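Local coordinates for alpha-1,3-glucanase (Bacillus circulans, PDB 5ZRU), which probably hydrolyses alpha-1,3-glucan, this chain being the catalytic unit of a longer, family 87 glycoside hydrolase that carries bound calcium and zinc ions, at residues I269-T274 and D303-N308. Numbering follows the deposited sequence.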
# COMPACT_ATOMS: atom_id res chain seq x y z
N ILE A 269 -8.76 4.80 13.85
CA ILE A 269 -8.25 5.04 15.20
C ILE A 269 -7.51 6.37 15.24
O ILE A 269 -6.61 6.60 14.42
CB ILE A 269 -7.33 3.89 15.66
CG1 ILE A 269 -8.16 2.62 15.86
CG2 ILE A 269 -6.61 4.27 16.95
CD1 ILE A 269 -7.30 1.38 16.25
N SER A 270 -7.87 7.23 16.19
CA SER A 270 -7.16 8.48 16.41
C SER A 270 -6.39 8.36 17.72
O SER A 270 -7.01 8.22 18.79
CB SER A 270 -8.12 9.67 16.46
OG SER A 270 -7.47 10.82 17.00
N PHE A 271 -5.06 8.39 17.64
CA PHE A 271 -4.21 8.36 18.83
C PHE A 271 -3.96 9.77 19.35
O PHE A 271 -3.62 10.67 18.57
CB PHE A 271 -2.85 7.72 18.53
CG PHE A 271 -2.90 6.24 18.22
CD1 PHE A 271 -3.40 5.32 19.14
CD2 PHE A 271 -2.37 5.77 17.02
CE1 PHE A 271 -3.40 3.97 18.86
CE2 PHE A 271 -2.36 4.42 16.73
CZ PHE A 271 -2.88 3.51 17.65
N ARG A 272 -4.10 9.96 20.66
CA ARG A 272 -3.69 11.19 21.34
C ARG A 272 -2.69 10.79 22.43
O ARG A 272 -3.02 10.78 23.62
CB ARG A 272 -4.89 11.95 21.92
CG ARG A 272 -5.91 12.38 20.87
CD ARG A 272 -5.34 13.40 19.91
NE ARG A 272 -6.32 13.83 18.92
CZ ARG A 272 -6.05 14.65 17.90
NH1 ARG A 272 -4.82 15.12 17.73
NH2 ARG A 272 -7.01 14.98 17.05
N VAL A 273 -1.49 10.41 22.00
CA VAL A 273 -0.48 9.79 22.84
C VAL A 273 0.77 10.67 22.80
O VAL A 273 1.21 11.09 21.72
CB VAL A 273 -0.15 8.37 22.35
CG1 VAL A 273 1.05 7.78 23.09
CG2 VAL A 273 -1.39 7.46 22.48
N THR A 274 1.35 10.94 23.98
CA THR A 274 2.58 11.73 24.06
C THR A 274 3.80 10.90 24.39
O THR A 274 4.92 11.35 24.14
CB THR A 274 2.45 12.84 25.11
OG1 THR A 274 2.11 12.27 26.38
CG2 THR A 274 1.39 13.83 24.70
N ASP A 303 -3.18 10.81 13.78
CA ASP A 303 -2.89 11.89 14.74
C ASP A 303 -1.59 11.70 15.52
O ASP A 303 -0.52 11.67 14.89
CB ASP A 303 -4.11 12.10 15.65
CG ASP A 303 -5.32 12.56 14.85
OD1 ASP A 303 -5.15 13.49 14.03
OD2 ASP A 303 -6.41 11.98 15.01
N ASN A 304 -1.62 11.59 16.86
CA ASN A 304 -0.41 11.77 17.69
C ASN A 304 0.17 10.43 18.14
O ASN A 304 -0.36 9.79 19.05
CB ASN A 304 -0.72 12.63 18.91
CG ASN A 304 -1.35 13.96 18.56
OD1 ASN A 304 -2.42 14.29 19.07
ND2 ASN A 304 -0.69 14.73 17.71
N PHE A 305 1.30 10.04 17.56
CA PHE A 305 1.86 8.71 17.78
C PHE A 305 2.99 8.69 18.82
O PHE A 305 3.52 7.62 19.11
CB PHE A 305 2.37 8.12 16.46
CG PHE A 305 1.28 7.68 15.49
CD1 PHE A 305 0.49 8.60 14.82
CD2 PHE A 305 1.10 6.32 15.20
CE1 PHE A 305 -0.49 8.20 13.91
CE2 PHE A 305 0.12 5.90 14.28
CZ PHE A 305 -0.67 6.84 13.63
N GLY A 306 3.38 9.83 19.38
CA GLY A 306 4.32 9.81 20.49
C GLY A 306 5.77 9.54 20.08
O GLY A 306 6.19 9.80 18.95
N THR A 307 6.53 8.97 21.02
CA THR A 307 7.98 8.81 20.89
C THR A 307 8.37 7.34 21.08
O THR A 307 8.00 6.72 22.09
CB THR A 307 8.72 9.69 21.91
OG1 THR A 307 8.50 11.07 21.59
CG2 THR A 307 10.22 9.41 21.90
N ASN A 308 9.13 6.81 20.12
CA ASN A 308 9.54 5.40 20.08
C ASN A 308 8.35 4.45 20.16
O ASN A 308 8.42 3.38 20.76
CB ASN A 308 10.55 5.07 21.18
CG ASN A 308 11.91 5.63 20.88
OD1 ASN A 308 12.17 6.06 19.76
ND2 ASN A 308 12.80 5.62 21.87
O HOH W 1 -4.27 15.95 14.86
O HOH W 2 2.79 12.55 19.86
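The carboxylate of D303 is gripped through OD2 by the hydroxyl of S270, with S270 OG 2.5 Å from D303 OD2 on the anti side of the carboxylate. With OG anti to its own backbone N (chi1 166°), the hydroxyl is directed to the carboxylate. The guanidinium of R272 lies over the same carboxylate, the two planes stacked 11° apart. Its salt bridge is long, R272 NH2 to D303 OD2 being 3.7 Å, and works through charge alone, since no N-H points at the oxygen. R272 NH1 donates in its own plane to N304 OD1 at 2.9 Å, approaching from above the amide plane, and a water links NH1 to D303 OD1. An alanine in place of R272 would probably leave the D303 carboxylate without its stacked counter-charge and N304 OD1 without its donor.

The backbones pair in parallel over a short length: N304 N donates to F271 O (2.8 Å), and V273 N to N304 O (3.2 Å). One step on, a water accepts from G306 N and donates to V273 O, bridging two groups that make no direct bond. The F271 ring sets its edge against the F305 face in a T-shaped pair, CD2 of F271 lying 3.7 Å from CE2 of F305, planes at 73°.

Parallel pairing of strands from successive coils is characteristic of the right-handed parallel beta-helix, the fold expected of this pectate lyase-like part. Strand 269-273 is flanked by strand 233-235 and by strands 301-302 and 304-305, which meet at the corner at D303; F271 also packs on L277 of strand 277-285, and F305 on F323 and V325 of strand 323-325.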